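Local coordinates for protein FMN-dependent NADH-azoreductase 1 (Bacillus anthracis, PDB 3U7I) that probably reduces quinones and cleaves the azo bond of aromatic azo compounds with NADH, using one bound FMN per subunit of a homodimer, at residues 23-28 against 201-206; 143-148 against 181-186. All coordinates share one frame; numbering follows the deposited sequence. Where two conformers were deposited one is given.

Interaction 1 of 2, residues 23-28 against 201-206; sequences SIKVFK and NAYKEV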
ATOM      1  N   SER C  23     -12.960  13.978   0.311  1.00 24.03           N
ATOM      2  CA  SER C  23     -13.337  12.806  -0.478  1.00 21.48           C
ATOM      3  C   SER C  23     -14.725  12.263  -0.095  1.00 23.72           C
ATOM      4  O   SER C  23     -15.467  11.777  -0.945  1.00 24.85           O
ATOM      5  CB  SER C  23     -12.272  11.709  -0.388  1.00 22.21           C
ATOM      6  OG  SER C  23     -12.118  11.234   0.937  1.00 23.52           O
ATOM      7  N   ILE C  24     -15.078  12.352   1.181  1.00 25.29           N
ATOM      8  CA  ILE C  24     -16.404  11.921   1.628  1.00 26.84           C
ATOM      9  C   ILE C  24     -17.511  12.875   1.137  1.00 29.28           C
ATOM     10  O   ILE C  24     -18.562  12.419   0.694  1.00 30.17           O
ATOM     11  CB  ILE C  24     -16.454  11.725   3.165  1.00 31.94           C
ATOM     12  CG1 ILE C  24     -15.485  10.607   3.588  1.00 31.28           C
ATOM     13  CG2 ILE C  24     -17.869  11.408   3.617  1.00 32.58           C
ATOM     14  CD1 ILE C  24     -15.213  10.521   5.090  1.00 30.98           C
ATOM     15  N   LYS C  25     -17.267  14.187   1.196  1.00 26.72           N
ATOM     16  CA  LYS C  25     -18.192  15.165   0.618  1.00 26.24           C
ATOM     17  C   LYS C  25     -18.411  14.909  -0.863  1.00 26.15           C
ATOM     18  O   LYS C  25     -19.546  14.890  -1.330  1.00 28.06           O
ATOM     19  CB  LYS C  25     -17.694  16.605   0.803  1.00 30.91           C
ATOM     20  CG  LYS C  25     -18.016  17.193   2.152  1.00 36.40           C
ATOM     21  CD  LYS C  25     -17.638  18.660   2.252  1.00 41.41           C
ATOM     22  CE  LYS C  25     -17.594  19.078   3.719  1.00 48.15           C
ATOM     23  NZ  LYS C  25     -18.011  20.493   3.957  1.00 54.50           N
ATOM     24  N   VAL C  26     -17.322  14.729  -1.604  1.00 26.56           N
ATOM     25  CA  VAL C  26     -17.416  14.496  -3.045  1.00 26.92           C
ATOM     26  C   VAL C  26     -18.158  13.190  -3.362  1.00 27.62           C
ATOM     27  O   VAL C  26     -18.975  13.135  -4.283  1.00 27.14           O
ATOM     28  CB  VAL C  26     -16.020  14.504  -3.703  1.00 24.97           C
ATOM     29  CG1 VAL C  26     -16.121  14.220  -5.197  1.00 25.85           C
ATOM     30  CG2 VAL C  26     -15.330  15.841  -3.452  1.00 23.58           C
ATOM     31  N   PHE C  27     -17.874  12.144  -2.587  1.00 28.74           N
ATOM     32  CA  PHE C  27     -18.575  10.867  -2.719  1.00 25.16           C
ATOM     33  C   PHE C  27     -20.080  10.991  -2.456  1.00 23.78           C
ATOM     34  O   PHE C  27     -20.899  10.423  -3.184  1.00 22.00           O
ATOM     35  CB  PHE C  27     -17.979   9.811  -1.776  1.00 24.27           C
ATOM     36  CG  PHE C  27     -18.909   8.660  -1.515  1.00 26.37           C
ATOM     37  CD1 PHE C  27     -19.278   7.809  -2.547  1.00 21.70           C
ATOM     38  CD2 PHE C  27     -19.438   8.446  -0.249  1.00 28.92           C
ATOM     39  CE1 PHE C  27     -20.148   6.757  -2.328  1.00 21.58           C
ATOM     40  CE2 PHE C  27     -20.308   7.388  -0.019  1.00 28.97           C
ATOM     41  CZ  PHE C  27     -20.666   6.545  -1.065  1.00 23.90           C
ATOM     42  N   LYS C  28     -20.441  11.711  -1.397  1.00 23.12           N
ATOM     43  CA  LYS C  28     -21.851  11.876  -1.055  1.00 27.80           C
ATOM     44  C   LYS C  28     -22.593  12.660  -2.143  1.00 28.43           C
ATOM     45  O   LYS C  28     -23.758  12.382  -2.453  1.00 29.46           O
ATOM     46  CB  LYS C  28     -21.995  12.542   0.314  1.00 33.47           C
ATOM     47  CG  LYS C  28     -21.552  11.658   1.476  1.00 39.26           C
ATOM     48  CD  LYS C  28     -21.037  12.509   2.644  1.00 48.68           C
ATOM     49  CE  LYS C  28     -21.761  12.195   3.944  1.00 54.24           C
ATOM     50  NZ  LYS C  28     -23.226  12.461   3.821  1.00 58.24           N
ATOM     51  N   ASN C 201     -15.299  21.937  -8.258  1.00 28.75           N
ATOM     52  CA  ASN C 201     -14.730  21.279  -9.429  1.00 31.40           C
ATOM     53  C   ASN C 201     -14.950  19.765  -9.403  1.00 31.26           C
ATOM     54  O   ASN C 201     -15.280  19.161 -10.425  1.00 31.03           O
ATOM     55  CB  ASN C 201     -13.247  21.612  -9.569  1.00 35.93           C
ATOM     56  CG  ASN C 201     -13.014  23.002 -10.132  1.00 42.40           C
ATOM     57  OD1 ASN C 201     -13.712  23.432 -11.055  1.00 44.62           O
ATOM     58  ND2 ASN C 201     -12.036  23.715  -9.577  1.00 41.82           N
ATOM     59  N   ALA C 202     -14.779  19.170  -8.223  1.00 30.53           N
ATOM     60  CA  ALA C 202     -14.971  17.736  -8.018  1.00 28.02           C
ATOM     61  C   ALA C 202     -16.444  17.363  -8.131  1.00 29.89           C
ATOM     62  O   ALA C 202     -16.787  16.346  -8.733  1.00 31.28           O
ATOM     63  CB  ALA C 202     -14.428  17.320  -6.675  1.00 25.25           C
ATOM     64  N   TYR C 203     -17.315  18.182  -7.547  1.00 30.07           N
ATOM     65  CA  TYR C 203     -18.750  17.968  -7.678  1.00 32.15           C
ATOM     66  C   TYR C 203     -19.155  17.851  -9.146  1.00 35.49           C
ATOM     67  O   TYR C 203     -19.935  16.970  -9.509  1.00 37.57           O
ATOM     68  CB  TYR C 203     -19.542  19.101  -7.024  1.00 33.13           C
ATOM     69  CG  TYR C 203     -19.503  19.119  -5.509  1.00 37.25           C
ATOM     70  CD1 TYR C 203     -19.068  18.012  -4.783  1.00 38.31           C
ATOM     71  CD2 TYR C 203     -19.913  20.246  -4.801  1.00 38.38           C
ATOM     72  CE1 TYR C 203     -19.036  18.035  -3.391  1.00 38.63           C
ATOM     73  CE2 TYR C 203     -19.885  20.278  -3.418  1.00 39.84           C
ATOM     74  CZ  TYR C 203     -19.448  19.175  -2.719  1.00 41.19           C
ATOM     75  OH  TYR C 203     -19.423  19.222  -1.344  1.00 44.77           O
ATOM     76  N   LYS C 204     -18.629  18.732  -9.993  1.00 35.98           N
ATOM     77  CA  LYS C 204     -19.008  18.729 -11.403  1.00 37.30           C
ATOM     78  C   LYS C 204     -18.568  17.451 -12.106  1.00 34.80           C
ATOM     79  O   LYS C 204     -19.337  16.850 -12.864  1.00 33.58           O
ATOM     80  CB  LYS C 204     -18.441  19.936 -12.146  1.00 44.24           C
ATOM     81  CG  LYS C 204     -19.012  20.085 -13.556  1.00 51.07           C
ATOM     82  CD  LYS C 204     -18.012  20.738 -14.503  1.00 57.56           C
ATOM     83  CE  LYS C 204     -18.460  20.620 -15.956  1.00 59.63           C
ATOM     84  NZ  LYS C 204     -17.352  20.945 -16.910  1.00 61.75           N
ATOM     85  N   GLU C 205     -17.330  17.040 -11.858  1.00 32.69           N
ATOM     86  CA  GLU C 205     -16.806  15.802 -12.429  1.00 32.78           C
ATOM     87  C   GLU C 205     -17.578  14.554 -12.004  1.00 29.81           C
ATOM     88  O   GLU C 205     -17.768  13.633 -12.811  1.00 29.70           O
ATOM     89  CB  GLU C 205     -15.341  15.617 -12.048  1.00 35.32           C
ATOM     90  CG  GLU C 205     -14.399  16.608 -12.665  1.00 37.37           C
ATOM     91  CD  GLU C 205     -12.967  16.136 -12.558  1.00 42.78           C
ATOM     92  OE1 GLU C 205     -12.121  16.922 -12.077  1.00 48.12           O
ATOM     93  OE2 GLU C 205     -12.693  14.975 -12.949  1.00 38.44           O
ATOM     94  N   VAL C 206     -18.003  14.501 -10.742  1.00 25.20           N
ATOM     95  CA  VAL C 206     -18.708  13.311 -10.263  1.00 25.66           C
ATOM     96  C   VAL C 206     -20.175  13.297 -10.689  1.00 28.30           C
ATOM     97  O   VAL C 206     -20.813  12.240 -10.700  1.00 27.90           O
ATOM     98  CB  VAL C 206     -18.582  13.105  -8.734  1.00 26.99           C
ATOM     99  CG1 VAL C 206     -17.142  12.739  -8.365  1.00 24.39           C
ATOM    100  CG2 VAL C 206     -19.052  14.341  -7.980  1.00 27.46           C
TER
HETATM  101  O   HOH W   1     -21.420  16.599  -0.419  1.00 32.46           O
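V26 packs against A202 and V206 of the partner helix with both of its methyls. CG1, anti to the backbone N (chi1 178°), meets V206 CG1 at 3.6 Å, and the two valine side chains cross at about a right angle. The other methyl, V26 CG2, rests on A202 CB at 3.7 Å. A202 and V206 lie one turn apart, and both start their side chains toward helix 22-37, so V26 packs against two successive turns of its partner.

Beside this apolar patch, Y203 reaches across from helix 195-214. Its CG is anti to its carbonyl carbon (chi1 -71°), and the ring brings CE1 within 3.9 Å of V26 CA, which sits at the ring edge and close to its plane. The phenol oxygen goes further, with Y203 OH 3.8 Å from K25 CB. A water donates a hydrogen bond to K25 O (2.7 Å) and makes a weak, longer contact with Y203 OH. H29, one turn after K25, stacks on the tyrosine ring.

The short helical segments run at 37° to each other, their axes 9.4 Å apart at closest approach. Both helices cover one face of the parallel sheet of the flavodoxin-like fold: V26 and F27 lie on I147 of strand 143-149, while A202 and V206 lie on strand 181-187. S23, predicted to bind FMN, touches A149 and V101 at the same sheet.

Interaction 2 of 2, residues 143-148 against 181-186; sequences RMLVIQ and DYQIVR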
ATOM      1  N   ARG C 143     -17.173  -1.589 -14.345  1.00 21.11           N
ATOM      2  CA  ARG C 143     -16.719  -0.201 -14.330  1.00 20.17           C
ATOM      3  C   ARG C 143     -16.183   0.203 -12.960  1.00 20.18           C
ATOM      4  O   ARG C 143     -16.669  -0.246 -11.923  1.00 20.03           O
ATOM      5  CB  ARG C 143     -17.841   0.758 -14.741  1.00 19.55           C
ATOM      6  CG  ARG C 143     -18.499   0.451 -16.064  1.00 22.02           C
ATOM      7  CD  ARG C 143     -19.755  -0.424 -15.892  1.00 22.87           C
ATOM      8  NE  ARG C 143     -20.724   0.169 -14.969  1.00 22.57           N
ATOM      9  CZ  ARG C 143     -21.677   1.029 -15.327  1.00 25.13           C
ATOM     10  NH1 ARG C 143     -21.800   1.409 -16.595  1.00 24.00           N
ATOM     11  NH2 ARG C 143     -22.510   1.514 -14.412  1.00 25.30           N
HETATM   12  N   MSE C 144     -15.190   1.079 -12.967  1.00 18.53           N
HETATM   13  CA  MSE C 144     -14.583   1.542 -11.726  0.53 17.30           C
HETATM   14  C   MSE C 144     -14.429   3.059 -11.729  1.00 18.92           C
HETATM   15  O   MSE C 144     -13.976   3.653 -12.711  1.00 19.06           O
HETATM   16  CB  MSE C 144     -13.223   0.865 -11.493  0.53 16.59           C
HETATM   17  CG  MSE C 144     -12.322   1.576 -10.474  0.53 17.80           C
HETATM   18 SE   MSE C 144     -12.799   1.367  -8.568  0.53 32.28          SE
HETATM   19  CE  MSE C 144     -12.513  -0.561  -8.381  0.53 30.74           C
ATOM     20  N   LEU C 145     -14.821   3.674 -10.618  1.00 18.06           N
ATOM     21  CA  LEU C 145     -14.625   5.100 -10.390  1.00 19.37           C
ATOM     22  C   LEU C 145     -13.851   5.266  -9.096  1.00 18.81           C
ATOM     23  O   LEU C 145     -14.222   4.705  -8.065  1.00 21.29           O
ATOM     24  CB  LEU C 145     -15.960   5.835 -10.296  1.00 21.25           C
ATOM     25  CG  LEU C 145     -15.879   7.326  -9.957  1.00 22.73           C
ATOM     26  CD1 LEU C 145     -15.335   8.137 -11.139  1.00 21.98           C
ATOM     27  CD2 LEU C 145     -17.249   7.847  -9.521  1.00 24.05           C
ATOM     28  N   VAL C 146     -12.763   6.026  -9.146  1.00 17.34           N
ATOM     29  CA  VAL C 146     -11.987   6.306  -7.945  1.00 15.70           C
ATOM     30  C   VAL C 146     -12.168   7.773  -7.559  1.00 17.28           C
ATOM     31  O   VAL C 146     -12.027   8.658  -8.405  1.00 18.54           O
ATOM     32  CB  VAL C 146     -10.490   6.004  -8.164  1.00 17.57           C
ATOM     33  CG1 VAL C 146      -9.677   6.409  -6.936  1.00 18.12           C
ATOM     34  CG2 VAL C 146     -10.287   4.536  -8.486  1.00 12.85           C
ATOM     35  N   ILE C 147     -12.517   8.026  -6.301  1.00 18.10           N
ATOM     36  CA  ILE C 147     -12.641   9.390  -5.797  0.70 20.03           C
ATOM     37  C   ILE C 147     -11.496   9.650  -4.822  1.00 19.67           C
ATOM     38  O   ILE C 147     -11.490   9.138  -3.702  1.00 20.88           O
ATOM     39  CB  ILE C 147     -14.009   9.620  -5.091  0.70 19.87           C
ATOM     40  CG1 ILE C 147     -15.150   9.549  -6.116  0.70 19.85           C
ATOM     41  CG2 ILE C 147     -14.021  10.964  -4.372  0.70 19.93           C
ATOM     42  CD1 ILE C 147     -16.534   9.564  -5.497  0.70 20.06           C
ATOM     43  N   GLN C 148     -10.541  10.473  -5.238  1.00 19.01           N
ATOM     44  CA  GLN C 148      -9.329  10.711  -4.442  1.00 19.10           C
ATOM     45  C   GLN C 148      -9.128  12.171  -4.056  1.00 20.23           C
ATOM     46  O   GLN C 148      -9.067  13.042  -4.927  1.00 24.61           O
ATOM     47  CB  GLN C 148      -8.089  10.213  -5.209  1.00 19.59           C
ATOM     48  CG  GLN C 148      -6.738  10.500  -4.539  1.00 18.80           C
ATOM     49  CD  GLN C 148      -5.561   9.977  -5.361  1.00 21.09           C
ATOM     50  OE1 GLN C 148      -5.140   8.825  -5.199  1.00 25.41           O
ATOM     51  NE2 GLN C 148      -5.032  10.815  -6.255  1.00 19.53           N
ATOM     52  N   ASP C 181     -12.718  -0.162 -17.826  1.00 26.34           N
ATOM     53  CA  ASP C 181     -13.449   1.104 -17.751  1.00 26.12           C
ATOM     54  C   ASP C 181     -13.147   1.775 -16.409  1.00 26.33           C
ATOM     55  O   ASP C 181     -13.773   1.477 -15.392  1.00 25.10           O
ATOM     56  CB  ASP C 181     -14.954   0.866 -17.913  1.00 23.40           C
ATOM     57  CG  ASP C 181     -15.746   2.162 -18.089  1.00 24.83           C
ATOM     58  OD1 ASP C 181     -15.309   3.228 -17.608  1.00 23.13           O
ATOM     59  OD2 ASP C 181     -16.826   2.105 -18.708  1.00 27.36           O
ATOM     60  N   TYR C 182     -12.162   2.667 -16.419  1.00 24.59           N
ATOM     61  CA  TYR C 182     -11.634   3.272 -15.200  1.00 21.65           C
ATOM     62  C   TYR C 182     -11.637   4.797 -15.306  1.00 22.32           C
ATOM     63  O   TYR C 182     -11.237   5.365 -16.323  1.00 22.81           O
ATOM     64  CB  TYR C 182     -10.208   2.768 -14.966  1.00 20.92           C
ATOM     65  CG  TYR C 182      -9.476   3.375 -13.789  1.00 20.19           C
ATOM     66  CD1 TYR C 182      -9.319   2.662 -12.616  1.00 18.01           C
ATOM     67  CD2 TYR C 182      -8.915   4.643 -13.863  1.00 22.06           C
ATOM     68  CE1 TYR C 182      -8.641   3.191 -11.539  1.00 19.39           C
ATOM     69  CE2 TYR C 182      -8.232   5.183 -12.784  1.00 23.89           C
ATOM     70  CZ  TYR C 182      -8.101   4.443 -11.617  1.00 20.54           C
ATOM     71  OH  TYR C 182      -7.420   4.954 -10.525  1.00 17.69           O
ATOM     72  N   GLN C 183     -12.114   5.452 -14.254  1.00 19.76           N
ATOM     73  CA  GLN C 183     -12.008   6.894 -14.140  1.00 16.41           C
ATOM     74  C   GLN C 183     -11.576   7.243 -12.733  1.00 16.47           C
ATOM     75  O   GLN C 183     -12.024   6.632 -11.764  1.00 17.27           O
ATOM     76  CB  GLN C 183     -13.333   7.588 -14.433  1.00 19.60           C
ATOM     77  CG  GLN C 183     -13.309   9.073 -14.067  1.00 20.72           C
ATOM     78  CD  GLN C 183     -14.531   9.824 -14.531  1.00 25.29           C
ATOM     79  OE1 GLN C 183     -15.572   9.226 -14.823  1.00 26.51           O
ATOM     80  NE2 GLN C 183     -14.414  11.149 -14.616  1.00 23.79           N
ATOM     81  N   ILE C 184     -10.685   8.215 -12.624  1.00 19.69           N
ATOM     82  CA  ILE C 184     -10.380   8.803 -11.331  1.00 19.54           C
ATOM     83  C   ILE C 184     -10.762  10.291 -11.302  1.00 21.98           C
ATOM     84  O   ILE C 184     -10.421  11.068 -12.206  1.00 22.46           O
ATOM     85  CB  ILE C 184      -8.902   8.593 -10.915  1.00 18.29           C
ATOM     86  CG1 ILE C 184      -8.642   9.271  -9.569  1.00 17.31           C
ATOM     87  CG2 ILE C 184      -7.949   9.097 -12.007  1.00 17.32           C
ATOM     88  CD1 ILE C 184      -7.365   8.848  -8.892  1.00 18.83           C
ATOM     89  N   VAL C 185     -11.506  10.668 -10.269  1.00 18.73           N
ATOM     90  CA  VAL C 185     -11.772  12.069 -10.001  1.00 21.09           C
ATOM     91  C   VAL C 185     -10.813  12.535  -8.897  1.00 22.92           C
ATOM     92  O   VAL C 185     -10.798  11.982  -7.795  1.00 21.81           O
ATOM     93  CB  VAL C 185     -13.237  12.294  -9.604  1.00 22.63           C
ATOM     94  CG1 VAL C 185     -13.465  13.750  -9.192  1.00 25.42           C
ATOM     95  CG2 VAL C 185     -14.174  11.893 -10.764  1.00 21.13           C
ATOM     96  N   ARG C 186      -9.995  13.534  -9.217  1.00 22.99           N
ATOM     97  CA  ARG C 186      -9.003  14.052  -8.283  1.00 25.12           C
ATOM     98  C   ARG C 186      -9.458  15.359  -7.641  1.00 26.52           C
ATOM     99  O   ARG C 186      -9.375  16.431  -8.253  1.00 28.06           O
ATOM    100  CB  ARG C 186      -7.660  14.270  -8.988  1.00 27.49           C
ATOM    101  CG  ARG C 186      -7.009  13.001  -9.514  1.00 28.01           C
ATOM    102  CD  ARG C 186      -5.612  13.286 -10.059  1.00 28.76           C
ATOM    103  NE  ARG C 186      -4.976  12.072 -10.566  1.00 25.72           N
ATOM    104  CZ  ARG C 186      -5.262  11.517 -11.738  1.00 26.24           C
ATOM    105  NH1 ARG C 186      -6.178  12.056 -12.533  1.00 26.74           N
ATOM    106  NH2 ARG C 186      -4.632  10.418 -12.117  1.00 27.69           N
TER
HETATM  107  O   HOH W   2     -15.518   4.271 -14.851  1.00 23.75           O
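V146 and Y182 meet on one face of two parallel strands, joined in register by five backbone hydrogen bonds. The donors come by turns from the two strands, residues 144, 146 and 148 on one and 183 and 185 on the other, from M144 N to D181 O (2.8 Å) through to Q148 N to V185 O (3.0 Å), the last with an N-H...O angle of 176°. CA-H...O contacts lie between them, such as L145 CA to Q183 O at 3.3 Å.

The side chain of Y182 can be followed outward. CB leads to CG, anti to the backbone N (chi1 176°), and the ring then runs alongside M144, a selenomethionine, with CD1 near M144 CG in the conformer given. Next, Y182 CE1 comes to 3.7 Å from V146 CG2. At the tip, Y182 OH lies 3.5 Å from that same methyl and hydrogen-bonds to ND1 of H167. Further along this face, I184 CD1 packs against V146 CG1 (3.9 Å) and also reaches Q148 CB.

On the other face, L145 CD1 lies against Q183 CG at 3.7 Å, and Q183 OE1 is hydrogen-bonded to R212. A water lies within hydrogen-bonding distance of M144 O and D181 OD1, but need not donate to both at once; D181 OD1 also salt-bridges R212.

Within the five-stranded parallel sheet, strand 181-187 is outermost in this chain, and strand 97-103 flanks strand 143-149 across from it. Helix 165-177 covers the M144, Y182 and I184 face, while helices 22-37 and 195-214 cover the L145, I147 and V185 face.

From the N terminus, strand 6-11 leads into helix 22-37, whose segment 23-28 meets 201-206 in interaction 1 only after 172 intervening residues. Before that loop closes, the chain lays down most of the sheet, and segment 143-148 pairs with 181-186 after 32 intervening residues that include helices 159-162 and 165-177. Interaction 2 is therefore the smaller loop, lying wholly within the larger one; the two do not cross. Helix 195-214 follows directly and completes interaction 1. Their centres are 11 Å apart and the contacts touch: V206 CG1 meets V185 CG1 at 3.9 Å. Together they tie the first and last helices to one face of the sheet, over strands 97-103, 143-149 and the edge strand 181-187.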